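PDB 4M70: Rx protein from Solanum tuberosum, which probably acts as an intracellular immune receptor of the NB-LRR family that triggers defence against pathogens, this chain being its N-terminal coiled-coil domain. Local coordinates for residues Val10-Met14 with Leu35-Arg39; Leu38-Leu42 with Val111-Met115; Thr69-Val73 with Val99-Ala103; Glu76-Val80 with Ala92-Ile96. One frame throughout, in Å; residues are numbered along the deposited sequence.

How the contacts relate
From the N terminus, helix 4-24 turns back into helix 29-42, and contact 1 closes this first antiparallel hairpin. Contact 2 shares Leu38 and Arg39 with the second segment of contact 1. It reaches from the end of helix 29-42 to the C-terminal part of helix 86-119 and so closes the longest loop. Contact 3 lies inside that loop and joins helix 56-81 to helix 86-119. Contact 4 is nested inside contact 3 and sits nearer the turn between the same two helices. Leu13 of contact 1 packs on Thr69 of contact 3, one place where the hairpins touch. The centres of contacts 2 and 4 are about 28 Å apart, on opposite sides of the chain's centre.

Contact 1: residues Val10-Met14 with Leu35-Arg39; sequences VTSLM and LKSLR
Met14 and Leu35 meet where helix 4-24 packs against helix 29-42. These are the first two helices of the four-helix coiled-coil domain of Rx, and they form an antiparallel hairpin. The short segments run at 165° to each other, with axes 9.9 Å apart.

The apolar contacts centre on Leu35, whose side chain packs against Val10, Leu13 and Met14. Its CD1 presses against Leu13 CG at 3.5 Å, and the two leucine side chains are roughly perpendicular. Its other methyl, CD2, meets Val10 CG1 at 3.8 Å. The Met14 and Leu35 side chains run alongside in opposite senses, with Met14 CG beside Leu35 CB. Val10 CG1 also touches Arg39 CB. Leu35 continues inward to Leu104 and Ile107 of helix 86-119, so this layer is part of the domain core.

The polar contact lies nearer the surface. Arg39 NH1 donates to Thr11 OG1 over 3.1 Å, with an N-H...O angle of 157°. The hydroxyl is almost in the guanidinium plane. Thr11 OG1 is also hydrogen-bonded to the carbonyl of Tyr7 in its own helix, so two bonds grip it.

The last kind of contact is sulfur and methyl packing on the Arg39 head. The Met14 sulfur already lies beside helix 29-42, and the bend at its last torsion (chi3 65°) sets where the methyl rests. CE touches Lys36 CB at 3.7 Å and covers one face of the guanidinium, 3.6 Å from Arg39 CZ and somewhat displaced from the middle of the group.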
loop_
_atom_site.group_PDB
_atom_site.type_symbol
_atom_site.label_atom_id
_atom_site.label_comp_id
_atom_site.label_asym_id
_atom_site.label_seq_id
_atom_site.Cartn_x
_atom_site.Cartn_y
_atom_site.Cartn_z
ATOM N N VAL A 10 9.784 2.085 3.535
ATOM C CA VAL A 10 9.367 1.655 2.201
ATOM C C VAL A 10 10.081 0.368 1.798
ATOM O O VAL A 10 9.476 -0.531 1.211
ATOM C CB VAL A 10 9.595 2.767 1.136
ATOM C CG1 VAL A 10 9.381 2.228 -0.276
ATOM C CG2 VAL A 10 8.671 3.947 1.395
ATOM N N THR A 11 11.360 0.263 2.153
ATOM C CA THR A 11 12.127 -0.957 1.891
ATOM C C THR A 11 11.508 -2.156 2.605
ATOM O O THR A 11 11.349 -3.250 2.028
ATOM C CB THR A 11 13.592 -0.806 2.355
ATOM O OG1 THR A 11 14.213 0.279 1.652
ATOM C CG2 THR A 11 14.375 -2.092 2.106
ATOM N N SER A 12 11.137 -1.932 3.859
ATOM C CA SER A 12 10.516 -2.978 4.652
ATOM C C SER A 12 9.167 -3.387 4.048
ATOM O O SER A 12 8.831 -4.573 4.011
ATOM C CB SER A 12 10.364 -2.512 6.100
ATOM O OG SER A 12 9.865 -3.554 6.916
ATOM N N LEU A 13 8.413 -2.407 3.556
ATOM C CA LEU A 13 7.124 -2.676 2.917
ATOM C C LEU A 13 7.286 -3.485 1.624
ATOM O O LEU A 13 6.473 -4.362 1.321
ATOM C CB LEU A 13 6.370 -1.366 2.644
ATOM C CG LEU A 13 5.003 -1.503 1.970
ATOM C CD1 LEU A 13 4.130 -2.511 2.719
ATOM C CD2 LEU A 13 4.299 -0.158 1.862
ATOM N N MET A 14 8.328 -3.168 0.860
ATOM C CA MET A 14 8.652 -3.896 -0.363
ATOM C C MET A 14 8.919 -5.358 -0.006
ATOM O O MET A 14 8.367 -6.286 -0.623
ATOM C CB MET A 14 9.875 -3.263 -1.045
ATOM C CG MET A 14 9.570 -1.955 -1.795
ATOM S SD MET A 14 10.992 -0.848 -2.013
ATOM C CE MET A 14 12.057 -1.824 -3.073
ATOM N N LEU A 35 6.488 1.115 -5.571
ATOM C CA LEU A 35 7.129 1.444 -4.307
ATOM C C LEU A 35 8.612 1.699 -4.458
ATOM O O LEU A 35 9.140 2.680 -3.937
ATOM C CB LEU A 35 6.934 0.308 -3.305
ATOM C CG LEU A 35 5.758 0.390 -2.345
ATOM C CD1 LEU A 35 5.786 -0.803 -1.421
ATOM C CD2 LEU A 35 5.857 1.674 -1.549
ATOM N N LYS A 36 9.270 0.811 -5.195
ATOM C CA LYS A 36 10.694 0.917 -5.470
ATOM C C LYS A 36 10.987 2.228 -6.181
ATOM O O LYS A 36 11.940 2.931 -5.845
ATOM C CB LYS A 36 11.150 -0.271 -6.319
ATOM C CG LYS A 36 12.657 -0.397 -6.488
ATOM C CD LYS A 36 13.007 -1.715 -7.154
ATOM C CE LYS A 36 14.502 -1.859 -7.364
ATOM N NZ LYS A 36 14.848 -3.205 -7.910
ATOM N N SER A 37 10.170 2.541 -7.182
ATOM C CA SER A 37 10.330 3.777 -7.938
ATOM C C SER A 37 10.161 5.026 -7.063
ATOM O O SER A 37 10.962 5.973 -7.139
ATOM C CB SER A 37 9.336 3.804 -9.096
ATOM O OG SER A 37 9.490 4.975 -9.874
ATOM N N LEU A 38 9.146 5.009 -6.199
ATOM C CA LEU A 38 8.918 6.138 -5.304
ATOM C C LEU A 38 10.080 6.286 -4.320
ATOM O O LEU A 38 10.492 7.409 -3.979
ATOM C CB LEU A 38 7.592 5.964 -4.559
ATOM C CG LEU A 38 6.321 6.125 -5.401
ATOM C CD1 LEU A 38 5.099 5.584 -4.672
ATOM C CD2 LEU A 38 6.112 7.586 -5.787
ATOM N N ARG A 39 10.621 5.149 -3.886
ATOM C CA ARG A 39 11.728 5.153 -2.943
ATOM C C ARG A 39 12.944 5.752 -3.636
ATOM O O ARG A 39 13.694 6.535 -3.045
ATOM C CB ARG A 39 12.047 3.729 -2.482
ATOM C CG ARG A 39 13.122 3.653 -1.405
ATOM C CD ARG A 39 13.604 2.225 -1.140
ATOM N NE ARG A 39 14.266 1.655 -2.316
ATOM C CZ ARG A 39 14.808 0.442 -2.368
ATOM N NH1 ARG A 39 14.797 -0.345 -1.301
ATOM N NH2 ARG A 39 15.385 0.022 -3.486
#

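Contact 2: residues Leu38-Leu42 with Val111-Met115; sequences LRAIL and VKQWM
Leu42 lays its CD2 methyl over one face of the Trp114 indole. This is a CH-pi contact. The methyl stands 4.2 Å from the centroid of the five-membered ring and only 7° off the ring normal, so it sits almost directly above the middle of that ring. The two side chains run roughly perpendicular to each other. Trp114 has CG opposite its backbone N (chi1 -175°), and the ring extends to the gap between the helices. Leu58 and Glu59 of helix 56-81 also touch this tryptophan, so it is shared by three helices.

Val111 lies one turn earlier, in the middle of the contact. Its two methyls go to different partners. CG2 meets Leu42 CD2 at 3.8 Å, and CG1 meets Ile41 CG2 at 3.7 Å. A longer contact of 4.3 Å joins Val111 CG1 to Leu38 CD2. Leu42 CD2 therefore touches both the valine and the indole.

The outer side of the contact is made by Ile41 and Met115. Met115 is bent at chi2 and chi3, and this carries its sulfur and methyl across to the isoleucine. Ile41 CG2 lies 3.5 Å from Met115 SD and 3.6 Å from Met115 CE. Both residues are largely at the surface.

All these contacts are apolar, and the two helix segments run nearly parallel, 23° apart. Val111 also packs on Ile62 of helix 56-81. The first hairpin is thus joined side by side to the second, as in a four-helix bundle built from two antiparallel hairpins.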
loop_
_atom_site.group_PDB
_atom_site.type_symbol
_atom_site.label_atom_id
_atom_site.label_comp_id
_atom_site.label_asym_id
_atom_site.label_seq_id
_atom_site.Cartn_x
_atom_site.Cartn_y
_atom_site.Cartn_z
ATOM N N LEU A 38 9.146 5.009 -6.199
ATOM C CA LEU A 38 8.918 6.138 -5.304
ATOM C C LEU A 38 10.080 6.286 -4.320
ATOM O O LEU A 38 10.492 7.409 -3.979
ATOM C CB LEU A 38 7.592 5.964 -4.559
ATOM C CG LEU A 38 6.321 6.125 -5.401
ATOM C CD1 LEU A 38 5.099 5.584 -4.672
ATOM C CD2 LEU A 38 6.112 7.586 -5.787
ATOM N N ARG A 39 10.621 5.149 -3.886
ATOM C CA ARG A 39 11.728 5.153 -2.943
ATOM C C ARG A 39 12.944 5.752 -3.636
ATOM O O ARG A 39 13.694 6.535 -3.045
ATOM C CB ARG A 39 12.047 3.729 -2.482
ATOM C CG ARG A 39 13.122 3.653 -1.405
ATOM C CD ARG A 39 13.604 2.225 -1.140
ATOM N NE ARG A 39 14.266 1.655 -2.316
ATOM C CZ ARG A 39 14.808 0.442 -2.368
ATOM N NH1 ARG A 39 14.797 -0.345 -1.301
ATOM N NH2 ARG A 39 15.385 0.022 -3.486
ATOM N N ALA A 40 13.119 5.373 -4.901
ATOM C CA ALA A 40 14.187 5.904 -5.735
ATOM C C ALA A 40 14.089 7.417 -5.821
ATOM O O ALA A 40 15.098 8.123 -5.815
ATOM C CB ALA A 40 14.164 5.271 -7.118
ATOM N N ILE A 41 12.856 7.905 -5.898
ATOM C CA ILE A 41 12.631 9.342 -5.910
ATOM C C ILE A 41 13.069 9.973 -4.594
ATOM O O ILE A 41 13.730 11.015 -4.600
ATOM C CB ILE A 41 11.172 9.681 -6.213
ATOM C CG1 ILE A 41 10.896 9.464 -7.698
ATOM C CG2 ILE A 41 10.870 11.116 -5.853
ATOM C CD1 ILE A 41 9.474 9.712 -8.062
ATOM N N LEU A 42 12.711 9.351 -3.468
ATOM C CA LEU A 42 13.105 9.910 -2.172
ATOM C C LEU A 42 14.614 10.042 -1.993
ATOM O O LEU A 42 15.093 11.064 -1.500
ATOM C CB LEU A 42 12.565 9.059 -1.017
ATOM C CG LEU A 42 11.071 8.935 -0.736
ATOM C CD1 LEU A 42 10.839 7.869 0.315
ATOM C CD2 LEU A 42 10.542 10.265 -0.234
ATOM N N VAL A 111 5.035 11.804 -1.357
ATOM C CA VAL A 111 6.315 11.956 -2.045
ATOM C C VAL A 111 6.283 13.125 -3.033
ATOM O O VAL A 111 7.277 13.844 -3.188
ATOM C CB VAL A 111 6.737 10.646 -2.756
ATOM C CG1 VAL A 111 7.873 10.893 -3.734
ATOM C CG2 VAL A 111 7.159 9.602 -1.733
ATOM N N LYS A 112 5.140 13.332 -3.684
ATOM C CA LYS A 112 4.996 14.491 -4.569
ATOM C C LYS A 112 5.048 15.805 -3.783
ATOM O O LYS A 112 5.732 16.764 -4.176
ATOM C CB LYS A 112 3.708 14.386 -5.387
ATOM C CG LYS A 112 3.798 13.362 -6.513
ATOM C CD LYS A 112 2.450 13.112 -7.171
ATOM C CE LYS A 112 2.575 12.071 -8.264
ATOM N NZ LYS A 112 1.247 11.637 -8.781
ATOM N N GLN A 113 4.358 15.827 -2.646
ATOM C CA GLN A 113 4.433 16.974 -1.746
ATOM C C GLN A 113 5.873 17.182 -1.267
ATOM O O GLN A 113 6.335 18.313 -1.099
ATOM C CB GLN A 113 3.478 16.810 -0.561
ATOM C CG GLN A 113 3.464 18.002 0.388
ATOM C CD GLN A 113 2.462 17.843 1.516
ATOM O OE1 GLN A 113 1.727 16.857 1.576
ATOM N NE2 GLN A 113 2.427 18.818 2.418
ATOM N N TRP A 114 6.562 16.070 -1.038
ATOM C CA TRP A 114 7.956 16.059 -0.621
ATOM C C TRP A 114 8.801 16.763 -1.676
ATOM O O TRP A 114 9.707 17.522 -1.343
ATOM C CB TRP A 114 8.423 14.615 -0.425
ATOM C CG TRP A 114 9.814 14.458 0.117
ATOM C CD1 TRP A 114 10.986 14.645 -0.554
ATOM C CD2 TRP A 114 10.172 14.057 1.448
ATOM N NE1 TRP A 114 12.052 14.396 0.279
ATOM C CE2 TRP A 114 11.578 14.030 1.515
ATOM C CE3 TRP A 114 9.437 13.721 2.591
ATOM C CZ2 TRP A 114 12.267 13.685 2.681
ATOM C CZ3 TRP A 114 10.123 13.377 3.748
ATOM C CH2 TRP A 114 11.520 13.362 3.783
ATOM N N MET A 115 8.518 16.487 -2.945
ATOM C CA MET A 115 9.229 17.135 -4.046
ATOM C C MET A 115 8.953 18.640 -4.085
ATOM O O MET A 115 9.869 19.462 -4.264
ATOM C CB MET A 115 8.849 16.500 -5.380
ATOM C CG MET A 115 10.013 16.324 -6.326
ATOM S SD MET A 115 10.484 14.594 -6.437
ATOM C CE MET A 115 8.934 13.874 -6.984
#

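Contact 3: residues Thr69-Val73 with Val99-Ala103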
loop_
_atom_site.group_PDB
_atom_site.type_symbol
_atom_site.label_atom_id
_atom_site.label_comp_id
_atom_site.label_asym_id
_atom_site.label_seq_id
_atom_site.Cartn_x
_atom_site.Cartn_y
_atom_site.Cartn_z
ATOM N N THR A 69 0.596 -0.432 6.901
ATOM C CA THR A 69 0.293 -1.242 5.730
ATOM C C THR A 69 0.961 -2.604 5.856
ATOM O O THR A 69 0.384 -3.634 5.492
ATOM C CB THR A 69 0.769 -0.557 4.444
ATOM O OG1 THR A 69 0.200 0.759 4.359
ATOM C CG2 THR A 69 0.382 -1.383 3.227
ATOM N N GLU A 70 2.186 -2.596 6.372
ATOM C CA GLU A 70 2.933 -3.828 6.596
ATOM C C GLU A 70 2.160 -4.767 7.491
ATOM O O GLU A 70 1.996 -5.953 7.177
ATOM C CB GLU A 70 4.261 -3.527 7.268
ATOM C CG GLU A 70 5.461 -3.661 6.388
ATOM C CD GLU A 70 6.727 -3.649 7.192
ATOM O OE1 GLU A 70 6.669 -3.269 8.379
ATOM O OE2 GLU A 70 7.774 -4.030 6.641
ATOM N N ASP A 71 1.674 -4.222 8.601
ATOM C CA ASP A 71 0.911 -5.018 9.553
ATOM C C ASP A 71 -0.329 -5.632 8.906
ATOM O O ASP A 71 -0.620 -6.826 9.087
ATOM C CB ASP A 71 0.513 -4.168 10.760
ATOM C CG ASP A 71 1.701 -3.785 11.623
ATOM O OD1 ASP A 71 2.755 -4.446 11.522
ATOM O OD2 ASP A 71 1.582 -2.806 12.387
ATOM N N MET A 72 -1.039 -4.822 8.124
ATOM C CA MET A 72 -2.253 -5.289 7.449
ATOM C C MET A 72 -2.002 -6.378 6.396
ATOM O O MET A 72 -2.744 -7.364 6.313
ATOM C CB MET A 72 -3.001 -4.105 6.836
ATOM C CG MET A 72 -3.704 -3.228 7.877
ATOM S SD MET A 72 -4.408 -1.732 7.144
ATOM C CE MET A 72 -5.324 -1.054 8.529
ATOM N N VAL A 73 -0.958 -6.195 5.594
ATOM C CA VAL A 73 -0.590 -7.182 4.589
ATOM C C VAL A 73 -0.164 -8.498 5.251
ATOM O O VAL A 73 -0.550 -9.581 4.802
ATOM C CB VAL A 73 0.524 -6.652 3.647
ATOM C CG1 VAL A 73 1.094 -7.776 2.791
ATOM C CG2 VAL A 73 -0.008 -5.516 2.771
ATOM N N VAL A 99 -5.664 -2.575 0.504
ATOM C CA VAL A 99 -4.771 -1.875 1.417
ATOM C C VAL A 99 -3.518 -1.383 0.691
ATOM O O VAL A 99 -3.069 -0.255 0.924
ATOM C CB VAL A 99 -4.413 -2.717 2.676
ATOM C CG1 VAL A 99 -3.540 -3.904 2.321
ATOM C CG2 VAL A 99 -3.727 -1.853 3.712
ATOM N N LEU A 100 -2.986 -2.194 -0.221
ATOM C CA LEU A 100 -1.790 -1.775 -0.942
ATOM C C LEU A 100 -2.034 -0.591 -1.872
ATOM O O LEU A 100 -1.189 0.298 -1.980
ATOM C CB LEU A 100 -1.170 -2.947 -1.702
ATOM C CG LEU A 100 -0.393 -3.911 -0.807
ATOM C CD1 LEU A 100 0.150 -5.092 -1.597
ATOM C CD2 LEU A 100 0.726 -3.146 -0.121
ATOM N N GLU A 101 -3.185 -0.568 -2.536
ATOM C CA GLU A 101 -3.540 0.592 -3.356
ATOM C C GLU A 101 -3.765 1.859 -2.508
ATOM O O GLU A 101 -3.319 2.948 -2.894
ATOM C CB GLU A 101 -4.728 0.281 -4.265
ATOM C CG GLU A 101 -5.051 1.407 -5.242
ATOM C CD GLU A 101 -3.971 1.696 -6.264
ATOM O OE1 GLU A 101 -3.090 0.842 -6.493
ATOM O OE2 GLU A 101 -3.995 2.815 -6.818
ATOM N N GLN A 102 -4.472 1.731 -1.381
ATOM C CA GLN A 102 -4.663 2.885 -0.490
ATOM C C GLN A 102 -3.313 3.448 -0.031
ATOM O O GLN A 102 -3.060 4.670 -0.068
ATOM C CB GLN A 102 -5.503 2.506 0.731
ATOM C CG GLN A 102 -6.948 2.143 0.443
ATOM C CD GLN A 102 -7.884 3.336 0.524
ATOM O OE1 GLN A 102 -8.158 3.998 -0.479
ATOM N NE2 GLN A 102 -8.371 3.622 1.725
ATOM N N ALA A 103 -2.447 2.532 0.392
ATOM C CA ALA A 103 -1.118 2.872 0.876
ATOM C C ALA A 103 -0.310 3.566 -0.210
ATOM O O ALA A 103 0.328 4.588 0.040
ATOM C CB ALA A 103 -0.399 1.624 1.348
#
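Thr69 and Ala103 belong to a buried, mainly apolar contact between helices 56-81 and 86-119, close to the centre of the domain. Thr69 OG1 packs on Ala103 CB at 3.2 Å, a tight van der Waals contact. The hydroxyl has its hydrogen bond with the carbonyl of Val65, one turn back. The threonine methyl, CG2, turns to Leu100 CD2 at 3.8 Å and also touches Ala103 CB. Ala103 has only a methyl here, and this is where the backbones are nearest, with Thr69 CA and Ala103 CA 6.5 Å apart. The segments run at 170° to each other, as expected for the second antiparallel hairpin of a four-helix bundle.

Val99 fills the next layer, and its two methyls are shared out. With chi1 at 69°, CG2 is the methyl opposite the backbone N, and it is the one that meets Met72 SD, at 3.5 Å. CG1 goes to Val73 CG2 at 3.9 Å. Val73 CG2 also meets Leu100 CD2 at 3.8 Å. Leu100 reaches on to Ile17 and Phe31 of the first hairpin. On another side, Thr69 and Val99 each pack on an aromatic side chain of the chain of another protein.

Contact 4: residues Glu76-Val80 with Ala92-Ile96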
loop_
_atom_site.group_PDB
_atom_site.type_symbol
_atom_site.label_atom_id
_atom_site.label_comp_id
_atom_site.label_asym_id
_atom_site.label_seq_id
_atom_site.Cartn_x
_atom_site.Cartn_y
_atom_site.Cartn_z
ATOM N N GLU A 76 -3.463 -10.163 6.668
ATOM C CA GLU A 76 -4.339 -10.690 5.636
ATOM C C GLU A 76 -3.711 -11.856 4.880
ATOM O O GLU A 76 -4.412 -12.772 4.450
ATOM C CB GLU A 76 -4.781 -9.570 4.691
ATOM C CG GLU A 76 -5.621 -8.502 5.388
ATOM C CD GLU A 76 -6.968 -9.017 5.872
ATOM O OE1 GLU A 76 -7.400 -10.103 5.433
ATOM O OE2 GLU A 76 -7.604 -8.325 6.695
ATOM N N SER A 77 -2.390 -11.833 4.738
ATOM C CA SER A 77 -1.680 -12.963 4.154
ATOM C C SER A 77 -1.828 -14.178 5.067
ATOM O O SER A 77 -1.998 -15.314 4.590
ATOM C CB SER A 77 -0.210 -12.621 3.917
ATOM O OG SER A 77 -0.084 -11.553 2.989
ATOM N N ARG A 78 -1.744 -13.944 6.380
ATOM C CA ARG A 78 -2.032 -15.013 7.331
ATOM C C ARG A 78 -3.455 -15.534 7.130
ATOM O O ARG A 78 -3.695 -16.742 7.200
ATOM C CB ARG A 78 -1.828 -14.555 8.778
ATOM C CG ARG A 78 -0.370 -14.459 9.213
ATOM C CD ARG A 78 -0.246 -14.330 10.730
ATOM N NE ARG A 78 -0.781 -13.068 11.242
ATOM C CZ ARG A 78 -0.078 -11.941 11.330
ATOM N NH1 ARG A 78 1.189 -11.911 10.935
ATOM N NH2 ARG A 78 -0.640 -10.843 11.809
ATOM N N ASN A 79 -4.392 -14.629 6.857
ATOM C CA ASN A 79 -5.766 -15.044 6.574
ATOM C C ASN A 79 -5.882 -15.878 5.293
ATOM O O ASN A 79 -6.720 -16.777 5.213
ATOM C CB ASN A 79 -6.713 -13.840 6.542
ATOM C CG ASN A 79 -6.931 -13.231 7.921
ATOM O OD1 ASN A 79 -6.674 -13.868 8.941
ATOM N ND2 ASN A 79 -7.407 -11.991 7.955
ATOM N N VAL A 80 -5.030 -15.594 4.307
ATOM C CA VAL A 80 -4.952 -16.405 3.089
ATOM C C VAL A 80 -4.446 -17.809 3.420
ATOM O O VAL A 80 -4.966 -18.805 2.911
ATOM C CB VAL A 80 -4.036 -15.766 2.005
ATOM C CG1 VAL A 80 -3.632 -16.799 0.953
ATOM C CG2 VAL A 80 -4.719 -14.581 1.338
ATOM N N ALA A 92 -9.653 -12.237 1.647
ATOM C CA ALA A 92 -8.309 -11.889 2.116
ATOM C C ALA A 92 -7.416 -11.276 1.021
ATOM O O ALA A 92 -6.731 -10.261 1.256
ATOM C CB ALA A 92 -7.635 -13.101 2.748
ATOM N N MET A 93 -7.428 -11.877 -0.171
ATOM C CA MET A 93 -6.661 -11.337 -1.296
ATOM C C MET A 93 -7.104 -9.914 -1.603
ATOM O O MET A 93 -6.280 -9.003 -1.754
ATOM C CB MET A 93 -6.818 -12.207 -2.546
ATOM C CG MET A 93 -6.096 -13.541 -2.515
ATOM S SD MET A 93 -6.400 -14.482 -4.028
ATOM C CE MET A 93 -5.604 -13.449 -5.261
ATOM N N TRP A 94 -8.420 -9.734 -1.660
ATOM C CA TRP A 94 -9.028 -8.444 -1.942
ATOM C C TRP A 94 -8.563 -7.427 -0.921
ATOM O O TRP A 94 -8.269 -6.273 -1.256
ATOM C CB TRP A 94 -10.554 -8.561 -1.896
ATOM C CG TRP A 94 -11.295 -7.318 -2.320
ATOM C CD1 TRP A 94 -11.861 -7.076 -3.540
ATOM C CD2 TRP A 94 -11.538 -6.146 -1.525
ATOM N NE1 TRP A 94 -12.448 -5.831 -3.547
ATOM C CE2 TRP A 94 -12.264 -5.244 -2.326
ATOM C CE3 TRP A 94 -11.216 -5.778 -0.215
ATOM C CZ2 TRP A 94 -12.669 -3.993 -1.854
ATOM C CZ3 TRP A 94 -11.620 -4.535 0.246
ATOM C CH2 TRP A 94 -12.337 -3.659 -0.571
ATOM N N GLU A 95 -8.511 -7.858 0.333
ATOM C CA GLU A 95 -8.090 -6.972 1.399
ATOM C C GLU A 95 -6.637 -6.524 1.188
ATOM O O GLU A 95 -6.300 -5.345 1.382
ATOM C CB GLU A 95 -8.267 -7.643 2.758
ATOM C CG GLU A 95 -8.194 -6.659 3.897
ATOM C CD GLU A 95 -9.366 -5.697 3.876
ATOM O OE1 GLU A 95 -10.458 -6.106 3.427
ATOM O OE2 GLU A 95 -9.198 -4.534 4.303
ATOM N N ILE A 96 -5.784 -7.465 0.782
ATOM C CA ILE A 96 -4.393 -7.128 0.456
ATOM C C ILE A 96 -4.286 -6.091 -0.668
ATOM O O ILE A 96 -3.559 -5.092 -0.543
ATOM C CB ILE A 96 -3.566 -8.379 0.078
ATOM C CG1 ILE A 96 -3.424 -9.314 1.283
ATOM C CG2 ILE A 96 -2.174 -7.993 -0.409
ATOM C CD1 ILE A 96 -2.763 -10.626 0.942
#
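Glu76 lays its carboxyl end against the aliphatic part of Glu95, with Glu76 CD 3.3 Å from Glu95 CG. The two side chains cross at a slant, and their carboxylate planes are far from parallel. The charged oxygens stay separate: Glu76 OE2 and Glu95 OE2 are 4.8 Å apart. These like charges may somewhat raise the proton affinity of either group.

Glu76 is steadied from its own helix. Asn79 ND2 donates to Glu76 OE1 over 3.2 Å at an angle of 160°. The oxygen is met from above the carboxylate plane, 63° out of it, and the bond may help to fix the rotation of the carboxylate. The bend at chi2 of Glu76 (-66°) brings this group back toward Asn79.

Away from the acids the contact is mostly apolar. Val80 CG2 rests on Ala92 CB at 3.6 Å. The small Ala92 allows a close approach, with its CA 5.4 Å from Glu76 CA and the short helix axes 8.6 Å apart. Ile96 CG1 packs on Glu76 CB, and Ile96 CD1 reaches Ser77 OG at 3.5 Å. That hydroxyl is hydrogen-bonded to Ser20 OG and to the carbonyl of Val73.

Helices 56-81 and 86-119 are antiparallel here, near their connecting turn. Helix 4-24 packs alongside both, with Thr24 against Ser77 and Val80, and Ser20 against Ile96.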